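Local coordinates for interphotoreceptor retinoid-binding protein (Xenopus laevis, PDB 1J7X) that probably binds retinoids and related hydrophobic ligands and carries them across the interphotoreceptor matrix of the retina, at residues I14-Y19 with E23-L28; Y52-L57 with P61-K66; K124-I129 with K193-P198. All coordinates share one frame; numbering follows the deposited sequence.

Interaction 1: residues I14-Y19 with E23-L28; sequences ILANNY and ERIPTL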
loop_
_atom_site.group_PDB
_atom_site.type_symbol
_atom_site.label_atom_id
_atom_site.label_comp_id
_atom_site.label_asym_id
_atom_site.label_seq_id
_atom_site.Cartn_x
_atom_site.Cartn_y
_atom_site.Cartn_z
ATOM N N ILE A 14 23.488 10.037 1.706
ATOM C CA ILE A 14 22.392 9.114 1.555
ATOM C C ILE A 14 21.269 9.787 0.770
ATOM O O ILE A 14 20.750 9.197 -0.139
ATOM C CB ILE A 14 21.848 8.712 2.951
ATOM C CG1 ILE A 14 22.892 7.983 3.832
ATOM C CG2 ILE A 14 20.588 7.923 2.766
ATOM C CD1 ILE A 14 23.351 6.776 3.298
ATOM N N LEU A 15 20.867 10.990 1.170
ATOM C CA LEU A 15 19.782 11.760 0.545
ATOM C C LEU A 15 20.042 12.015 -0.926
ATOM O O LEU A 15 19.231 11.727 -1.728
ATOM C CB LEU A 15 19.588 13.065 1.261
ATOM C CG LEU A 15 19.107 13.027 2.684
ATOM C CD1 LEU A 15 19.148 14.391 3.287
ATOM C CD2 LEU A 15 17.710 12.442 2.682
ATOM N N ALA A 16 21.262 12.466 -1.280
ATOM C CA ALA A 16 21.594 12.798 -2.656
ATOM C C ALA A 16 21.426 11.607 -3.571
ATOM O O ALA A 16 20.973 11.694 -4.668
ATOM C CB ALA A 16 23.060 13.324 -2.733
ATOM N N ASN A 17 21.783 10.441 -3.084
ATOM C CA ASN A 17 21.732 9.265 -3.923
ATOM C C ASN A 17 20.463 8.419 -3.836
ATOM O O ASN A 17 20.200 7.685 -4.747
ATOM C CB ASN A 17 22.870 8.400 -3.597
ATOM C CG ASN A 17 24.199 9.107 -3.873
ATOM O OD1 ASN A 17 24.392 9.663 -4.982
ATOM N ND2 ASN A 17 25.100 9.081 -2.899
ATOM N N ASN A 18 19.668 8.615 -2.799
ATOM C CA ASN A 18 18.461 7.750 -2.629
ATOM C C ASN A 18 17.083 8.386 -2.484
ATOM O O ASN A 18 16.085 7.748 -2.801
ATOM C CB ASN A 18 18.713 6.816 -1.481
ATOM C CG ASN A 18 20.052 6.075 -1.600
ATOM O OD1 ASN A 18 21.078 6.471 -1.019
ATOM N ND2 ASN A 18 20.014 4.958 -2.204
ATOM N N TYR A 19 17.018 9.606 -1.976
ATOM C CA TYR A 19 15.721 10.210 -1.631
ATOM C C TYR A 19 14.871 10.353 -2.882
ATOM O O TYR A 19 15.267 11.068 -3.846
ATOM C CB TYR A 19 15.931 11.568 -0.969
ATOM C CG TYR A 19 14.694 12.274 -0.587
ATOM C CD1 TYR A 19 13.636 11.571 0.008
ATOM C CD2 TYR A 19 14.546 13.620 -0.734
ATOM C CE1 TYR A 19 12.521 12.191 0.429
ATOM C CE2 TYR A 19 13.325 14.236 -0.410
ATOM C CZ TYR A 19 12.332 13.504 0.281
ATOM O OH TYR A 19 11.175 14.143 0.636
ATOM N N GLU A 23 14.557 16.449 -6.684
ATOM C CA GLU A 23 14.418 17.860 -6.913
ATOM C C GLU A 23 14.538 18.615 -5.663
ATOM O O GLU A 23 14.681 19.810 -5.693
ATOM C CB GLU A 23 13.100 18.159 -7.661
ATOM C CG GLU A 23 11.833 17.842 -6.891
ATOM C CD GLU A 23 11.139 16.535 -7.286
ATOM O OE1 GLU A 23 11.834 15.483 -7.330
ATOM O OE2 GLU A 23 9.879 16.620 -7.544
ATOM N N ARG A 24 14.506 17.932 -4.487
ATOM C CA ARG A 24 14.650 18.641 -3.249
ATOM C C ARG A 24 16.094 18.673 -2.747
ATOM O O ARG A 24 16.387 19.380 -1.809
ATOM C CB ARG A 24 13.729 18.015 -2.142
ATOM C CG ARG A 24 12.239 18.186 -2.524
ATOM C CD ARG A 24 11.309 17.505 -1.675
ATOM N NE ARG A 24 9.915 17.707 -2.051
ATOM C CZ ARG A 24 8.899 17.148 -1.376
ATOM N NH1 ARG A 24 9.156 16.374 -0.323
ATOM N NH2 ARG A 24 7.661 17.372 -1.727
ATOM N N ILE A 25 16.987 17.907 -3.388
ATOM C CA ILE A 25 18.315 17.736 -2.887
ATOM C C ILE A 25 19.106 19.065 -2.873
ATOM O O ILE A 25 19.776 19.352 -1.885
ATOM C CB ILE A 25 19.047 16.697 -3.665
ATOM C CG1 ILE A 25 18.358 15.321 -3.532
ATOM C CG2 ILE A 25 20.475 16.597 -3.243
ATOM C CD1 ILE A 25 18.155 14.818 -2.127
ATOM N N PRO A 26 19.047 19.838 -3.966
ATOM C CA PRO A 26 19.819 21.110 -3.960
ATOM C C PRO A 26 19.568 21.950 -2.747
ATOM O O PRO A 26 20.499 22.313 -2.026
ATOM C CB PRO A 26 19.381 21.749 -5.249
ATOM C CG PRO A 26 19.092 20.654 -6.138
ATOM C CD PRO A 26 18.325 19.636 -5.266
ATOM N N THR A 27 18.293 22.218 -2.464
ATOM C CA THR A 27 17.882 22.986 -1.307
ATOM C C THR A 27 18.247 22.393 0.066
ATOM O O THR A 27 18.664 23.117 1.017
ATOM C CB THR A 27 16.396 23.244 -1.437
ATOM O OG1 THR A 27 16.250 24.093 -2.558
ATOM C CG2 THR A 27 15.868 24.065 -0.277
ATOM N N LEU A 28 18.179 21.064 0.153
ATOM C CA LEU A 28 18.519 20.373 1.373
ATOM C C LEU A 28 20.027 20.492 1.610
ATOM O O LEU A 28 20.499 20.613 2.755
ATOM C CB LEU A 28 18.164 18.914 1.230
ATOM C CG LEU A 28 16.724 18.651 1.462
ATOM C CD1 LEU A 28 16.377 17.177 0.964
ATOM C CD2 LEU A 28 16.409 18.756 2.922
#

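Interaction 2: residues Y52-L57 with P61-K66; sequences YELQSL and PRLVLK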
loop_
_atom_site.group_PDB
_atom_site.type_symbol
_atom_site.label_atom_id
_atom_site.label_comp_id
_atom_site.label_asym_id
_atom_site.label_seq_id
_atom_site.Cartn_x
_atom_site.Cartn_y
_atom_site.Cartn_z
ATOM N N TYR A 52 13.167 17.608 12.624
ATOM C CA TYR A 52 12.328 18.871 12.534
ATOM C C TYR A 52 12.684 19.662 11.335
ATOM O O TYR A 52 11.832 20.186 10.566
ATOM C CB TYR A 52 12.580 19.771 13.752
ATOM C CG TYR A 52 11.424 20.776 13.978
ATOM C CD1 TYR A 52 10.148 20.282 14.354
ATOM C CD2 TYR A 52 11.597 22.092 13.880
ATOM C CE1 TYR A 52 9.040 21.128 14.631
ATOM C CE2 TYR A 52 10.517 22.971 14.121
ATOM C CZ TYR A 52 9.216 22.474 14.465
ATOM O OH TYR A 52 8.058 23.300 14.832
ATOM N N GLU A 53 13.998 19.755 11.076
ATOM C CA GLU A 53 14.460 20.447 9.894
ATOM C C GLU A 53 14.065 19.749 8.623
ATOM O O GLU A 53 13.535 20.371 7.701
ATOM C CB GLU A 53 15.972 20.671 9.965
ATOM C CG GLU A 53 16.393 21.900 9.187
ATOM C CD GLU A 53 15.657 23.162 9.675
ATOM O OE1 GLU A 53 15.586 23.345 10.909
ATOM O OE2 GLU A 53 15.141 23.911 8.787
ATOM N N LEU A 54 14.248 18.411 8.562
ATOM C CA LEU A 54 13.829 17.731 7.369
ATOM C C LEU A 54 12.335 17.904 7.048
ATOM O O LEU A 54 11.978 18.089 5.892
ATOM C CB LEU A 54 14.163 16.229 7.405
ATOM C CG LEU A 54 15.730 15.923 7.344
ATOM C CD1 LEU A 54 15.976 14.519 7.719
ATOM C CD2 LEU A 54 16.270 16.196 5.944
ATOM N N GLN A 55 11.490 17.803 8.059
ATOM C CA GLN A 55 10.032 17.907 7.813
ATOM C C GLN A 55 9.679 19.347 7.424
ATOM O O GLN A 55 8.855 19.583 6.587
ATOM C CB GLN A 55 9.269 17.508 9.041
ATOM C CG GLN A 55 9.315 16.052 9.385
ATOM C CD GLN A 55 9.039 15.155 8.113
ATOM O OE1 GLN A 55 8.019 15.371 7.383
ATOM N NE2 GLN A 55 10.018 14.295 7.760
ATOM N N SER A 56 10.423 20.331 7.936
ATOM C CA SER A 56 10.148 21.702 7.513
ATOM C C SER A 56 10.474 21.956 6.085
ATOM O O SER A 56 9.798 22.632 5.336
ATOM C CB SER A 56 10.920 22.647 8.401
ATOM O OG SER A 56 10.445 22.576 9.709
ATOM N N LEU A 57 11.510 21.314 5.640
ATOM C CA LEU A 57 11.969 21.454 4.326
ATOM C C LEU A 57 11.382 20.519 3.344
ATOM O O LEU A 57 11.389 20.875 2.147
ATOM C CB LEU A 57 13.463 21.196 4.333
ATOM C CG LEU A 57 14.252 22.188 5.183
ATOM C CD1 LEU A 57 15.727 21.872 5.096
ATOM C CD2 LEU A 57 13.973 23.643 4.565
ATOM N N PRO A 61 6.823 12.862 5.672
ATOM C CA PRO A 61 6.936 12.012 6.852
ATOM C C PRO A 61 7.665 10.639 6.700
ATOM O O PRO A 61 8.026 10.031 7.705
ATOM C CB PRO A 61 5.435 11.754 7.283
ATOM C CG PRO A 61 4.662 12.782 6.632
ATOM C CD PRO A 61 5.425 13.156 5.314
ATOM N N ARG A 62 7.888 10.213 5.467
ATOM C CA ARG A 62 8.536 8.943 5.198
ATOM C C ARG A 62 10.048 8.997 5.507
ATOM O O ARG A 62 10.651 8.003 5.833
ATOM C CB ARG A 62 8.304 8.544 3.741
ATOM C CG ARG A 62 6.861 8.394 3.284
ATOM C CD ARG A 62 6.752 8.169 1.826
ATOM N NE ARG A 62 7.336 9.299 1.091
ATOM C CZ ARG A 62 7.656 9.260 -0.160
ATOM N NH1 ARG A 62 7.279 8.239 -0.920
ATOM N NH2 ARG A 62 8.305 10.275 -0.673
ATOM N N LEU A 63 10.643 10.197 5.389
ATOM C CA LEU A 63 12.032 10.443 5.605
ATOM C C LEU A 63 12.152 10.750 7.051
ATOM O O LEU A 63 11.745 11.826 7.525
ATOM C CB LEU A 63 12.473 11.645 4.749
ATOM C CG LEU A 63 13.829 12.202 4.947
ATOM C CD1 LEU A 63 14.805 11.064 4.644
ATOM C CD2 LEU A 63 14.089 13.450 4.064
ATOM N N VAL A 64 12.760 9.843 7.794
ATOM C CA VAL A 64 12.924 10.031 9.200
ATOM C C VAL A 64 14.127 9.330 9.849
ATOM O O VAL A 64 14.449 8.168 9.530
ATOM C CB VAL A 64 11.626 9.590 9.973
ATOM C CG1 VAL A 64 11.210 8.246 9.495
ATOM C CG2 VAL A 64 11.778 9.656 11.491
ATOM N N LEU A 65 14.789 10.072 10.693
ATOM C CA LEU A 65 15.885 9.546 11.474
ATOM C C LEU A 65 15.327 8.919 12.704
ATOM O O LEU A 65 14.496 9.517 13.412
ATOM C CB LEU A 65 16.879 10.605 11.899
ATOM C CG LEU A 65 17.871 11.082 10.808
ATOM C CD1 LEU A 65 17.344 12.110 9.885
ATOM C CD2 LEU A 65 19.183 11.721 11.469
ATOM N N LYS A 66 15.799 7.720 12.981
ATOM C CA LYS A 66 15.287 7.052 14.157
ATOM C C LYS A 66 16.438 6.211 14.821
ATOM O O LYS A 66 17.499 5.951 14.210
ATOM C CB LYS A 66 14.207 6.057 13.776
ATOM C CG LYS A 66 12.929 6.669 13.211
ATOM C CD LYS A 66 11.915 5.551 12.970
ATOM C CE LYS A 66 10.651 6.095 12.466
ATOM N NZ LYS A 66 9.683 4.968 12.247
#

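Interaction 3: residues K124-I129 with K193-P198; sequences KLAPFI and KVLGKP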
loop_
_atom_site.group_PDB
_atom_site.type_symbol
_atom_site.label_atom_id
_atom_site.label_comp_id
_atom_site.label_asym_id
_atom_site.label_seq_id
_atom_site.Cartn_x
_atom_site.Cartn_y
_atom_site.Cartn_z
ATOM N N LYS A 124 -0.677 -19.408 -10.862
ATOM C CA LYS A 124 -1.051 -20.840 -10.631
ATOM C C LYS A 124 -2.416 -21.058 -9.936
ATOM O O LYS A 124 -3.139 -22.024 -10.258
ATOM C CB LYS A 124 0.026 -21.453 -9.777
ATOM C CG LYS A 124 1.409 -21.505 -10.519
ATOM C CD LYS A 124 1.317 -22.294 -11.875
ATOM C CE LYS A 124 2.642 -22.337 -12.723
ATOM N NZ LYS A 124 3.080 -20.923 -13.400
ATOM N N LEU A 125 -2.855 -20.112 -9.119
ATOM C CA LEU A 125 -4.169 -20.219 -8.460
ATOM C C LEU A 125 -5.315 -19.657 -9.233
ATOM O O LEU A 125 -6.479 -20.003 -8.957
ATOM C CB LEU A 125 -4.150 -19.556 -7.106
ATOM C CG LEU A 125 -3.090 -19.885 -6.099
ATOM C CD1 LEU A 125 -3.266 -19.038 -4.866
ATOM C CD2 LEU A 125 -3.248 -21.341 -5.726
ATOM N N ALA A 126 -5.033 -18.900 -10.300
ATOM C CA ALA A 126 -6.119 -18.196 -11.045
ATOM C C ALA A 126 -7.285 -19.058 -11.484
ATOM O O ALA A 126 -8.391 -18.640 -11.273
ATOM C CB ALA A 126 -5.569 -17.451 -12.257
ATOM N N PRO A 127 -7.049 -20.228 -12.069
ATOM C CA PRO A 127 -8.144 -21.077 -12.536
ATOM C C PRO A 127 -9.114 -21.463 -11.409
ATOM O O PRO A 127 -10.252 -21.584 -11.619
ATOM C CB PRO A 127 -7.399 -22.318 -13.117
ATOM C CG PRO A 127 -6.123 -21.753 -13.528
ATOM C CD PRO A 127 -5.767 -20.827 -12.437
ATOM N N PHE A 128 -8.610 -21.580 -10.234
ATOM C CA PHE A 128 -9.398 -22.007 -9.054
ATOM C C PHE A 128 -10.083 -20.800 -8.451
ATOM O O PHE A 128 -11.187 -20.979 -7.854
ATOM C CB PHE A 128 -8.454 -22.700 -8.066
ATOM C CG PHE A 128 -7.673 -23.865 -8.761
ATOM C CD1 PHE A 128 -8.312 -25.044 -9.048
ATOM C CD2 PHE A 128 -6.404 -23.698 -9.167
ATOM C CE1 PHE A 128 -7.625 -26.137 -9.713
ATOM C CE2 PHE A 128 -5.689 -24.738 -9.872
ATOM C CZ PHE A 128 -6.320 -25.948 -10.130
ATOM N N ILE A 129 -9.432 -19.626 -8.555
ATOM C CA ILE A 129 -10.023 -18.407 -8.031
ATOM C C ILE A 129 -11.293 -18.084 -8.815
ATOM O O ILE A 129 -12.327 -17.524 -8.289
ATOM C CB ILE A 129 -9.045 -17.224 -8.054
ATOM C CG1 ILE A 129 -7.949 -17.582 -7.155
ATOM C CG2 ILE A 129 -9.804 -15.988 -7.554
ATOM C CD1 ILE A 129 -6.829 -16.541 -7.236
ATOM N N LYS A 193 -6.976 -8.246 -20.139
ATOM C CA LYS A 193 -7.652 -9.546 -20.036
ATOM C C LYS A 193 -7.383 -10.151 -18.685
ATOM O O LYS A 193 -6.258 -10.140 -18.238
ATOM C CB LYS A 193 -7.156 -10.461 -21.139
ATOM C CG LYS A 193 -7.691 -11.894 -21.067
ATOM C CD LYS A 193 -9.140 -11.946 -21.381
ATOM C CE LYS A 193 -9.814 -13.375 -20.988
ATOM N NZ LYS A 193 -8.822 -14.450 -21.234
ATOM N N VAL A 194 -8.445 -10.618 -18.030
ATOM C CA VAL A 194 -8.279 -11.360 -16.798
ATOM C C VAL A 194 -8.838 -12.802 -16.984
ATOM O O VAL A 194 -9.635 -13.040 -17.932
ATOM C CB VAL A 194 -9.053 -10.670 -15.615
ATOM C CG1 VAL A 194 -8.390 -9.211 -15.413
ATOM C CG2 VAL A 194 -10.527 -10.645 -15.808
ATOM N N LEU A 195 -8.544 -13.672 -16.051
ATOM C CA LEU A 195 -9.067 -15.029 -16.140
ATOM C C LEU A 195 -10.345 -15.019 -15.254
ATOM O O LEU A 195 -10.279 -14.799 -14.025
ATOM C CB LEU A 195 -8.023 -16.029 -15.636
ATOM C CG LEU A 195 -8.403 -17.469 -15.896
ATOM C CD1 LEU A 195 -8.242 -17.728 -17.350
ATOM C CD2 LEU A 195 -7.696 -18.456 -15.134
ATOM N N GLY A 196 -11.424 -15.436 -15.852
ATOM C CA GLY A 196 -12.661 -15.500 -15.074
ATOM C C GLY A 196 -13.400 -14.203 -15.284
ATOM O O GLY A 196 -12.898 -13.328 -15.978
ATOM N N LYS A 197 -14.629 -14.119 -14.792
ATOM C CA LYS A 197 -15.504 -12.978 -15.077
ATOM C C LYS A 197 -15.141 -11.775 -14.241
ATOM O O LYS A 197 -15.047 -11.842 -13.024
ATOM C CB LYS A 197 -16.927 -13.319 -14.712
ATOM C CG LYS A 197 -17.570 -14.368 -15.656
ATOM C CD LYS A 197 -18.874 -14.867 -15.106
ATOM C CE LYS A 197 -19.481 -15.897 -16.007
ATOM N NZ LYS A 197 -20.583 -16.580 -15.239
ATOM N N PRO A 198 -14.834 -10.660 -14.873
ATOM C CA PRO A 198 -14.574 -9.453 -14.089
ATOM C C PRO A 198 -15.873 -9.046 -13.407
ATOM O O PRO A 198 -16.993 -9.371 -13.858
ATOM C CB PRO A 198 -14.120 -8.417 -15.166
ATOM C CG PRO A 198 -14.491 -8.911 -16.366
ATOM C CD PRO A 198 -14.481 -10.442 -16.285
HETATM O O HOH W 1 -8.890 -16.014 -11.331
#

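Interaction 1: residues I14-Y19 with E23-L28
Ile-25, in helix 25-31, pushes its side chain between the last turn of helix 2-18 and the ring of Tyr-19, the first residue to leave that helix. Its CD1 methyl does most of the touching. Ile-25 CD1 lies 3.3 Å from the carbonyl oxygen Leu-15 O and also touches Leu-15 CB. On its other contact Ile-25 CD1 meets the ring at its edge, 4.0 Å from Tyr-19 CD2. The other branch, Ile-25 CG2, rests on Ala-16, 4.0 Å from Ala-16 CA.

With CG anti to the backbone N (chi1 180°), the Tyr-19 ring is carried out over the gap between the helices. There the aliphatic part of Arg-24, extended from CG to NE, passes its far end, Arg-24 CD lying 4.0 Å from Tyr-19 CE2. The guanidinium plane is turned 48° from the ring, and Arg-24 NH1 gives a weak, bent hydrogen bond to Tyr-19 OH (3.2 Å). The stronger partner of this hydroxyl is Asp-60, while Arg-24 also makes a cation-pi contact with Phe-21. Leu-28 CD1 adds an oblique contact to the ring, and Leu-28 CD2 continues the packing to Leu-54 and Leu-57 of helix 43-58.

The contact thus joins two consecutive helices of the N-terminal domain, linked by a short loop. Its chemistry implies cohesion through apolar burial around Ile-25, with the polar bond at the border a minor supplement.

Interaction 2: residues Y52-L57 with P61-K66
Leu-54 and Leu-63 face each other with CA atoms 7.7 Å apart, and the backbones come nearer at Gln-55 and Pro-61, where the CA separation is 6.7 Å. The contact closes a helix-turn-strand unit of the N-terminal domain: helix 43-58 ends, a short turn follows, and the chain enters strand 64-67, which pairs antiparallel with the long strand 254-265.

Leu-54 carries the apolar half. Its CG lies anti to the carbonyl carbon (chi1 -68°), which places the branch point, and chi2 (166°) then sets the two methyls toward different partners. Leu-54 CD1 meets Leu-65 CD1 at 3.5 Å, and Leu-54 CD2 meets Leu-63 CD2 at 4.0 Å. Both leucines cross the Leu-54 side chain at about a right angle, and the contacts are made between branch ends. Leu-63 and Leu-65 are also packed against strand 254-265, on Val-258 and Val-256 respectively. The trio thus belongs to the layer between the helices and the strands.

Gln-55 forms the other half. Its chain is bent at chi2 (-47°), and the bend brings the amide to the backbone of the turn. Gln-55 OE1 comes 3.3 Å from Pro-61 N, but the proline nitrogen bears no hydrogen, and this is only van der Waals contact. The amide nitrogen is instead hydrogen-bonded to the carbonyl of Asp-60, just ahead of Pro-61, so the side chain ties the helix to the turn that follows it. Gln-55 NE2 also lies 3.0 Å from Leu-63 O, at an angle too poor for a hydrogen bond.

Interaction 3: residues K124-I129 with K193-P198
Leu-195 O is gripped twice: by the hydroxyl of Tyr-164, and by a bridging water that donates to it over 3.3 Å. The same water donates to Ala-126 O at 2.7 Å and so spans the gap between helix 119-137 and the loop.

Beside this bridge the contact is apolar and narrow. A single methyl, Leu-195 CD2, does all the side-chain touching, resting 3.7 Å from Ala-126 CB and 4.0 Å from Pro-127 CG, with Pro-127 N also close at 3.6 Å. CG anti to the backbone N (chi1 -171°) extends the leucine toward helix 119-137 and lays the methyl across the step between alanine and proline.

Pro-127 has no N-H, and the helix is kinked here, Pro-127 N and Phe-128 N lacking the usual bonds to the preceding turn. Leu-125 O nevertheless receives both Phe-128 N and Ile-129 N. Farther along the loop, Lys-197 reaches the same helix again by a salt bridge to Glu-135.

Helix 119-137 joins the adjacent parallel strands 108-112 and 142-146, a beta-alpha-beta crossover in keeping with the ClpP/crotonase fold, and the loop rests on one turn of it.

Interactions 1 and 2 lie side by side in the N-terminal domain, centres 13 Å apart, and share one apolar layer, in which Leu-15 and Tyr-19 of the first meet Leu-63 of the second. One joins two helices, the other a helix and a strand, and Asp-60 serves polar groups of both. Interaction 3 stands about 43 Å from either, centre to centre, on the opposite side of the chain's centre in the S41 peptidase-like part. The chemistry follows the place: interaction 2 is buried and rich in leucine, interaction 1 is partly buried with a polar border, and interaction 3 is a surface contact of one methyl and a water bridge.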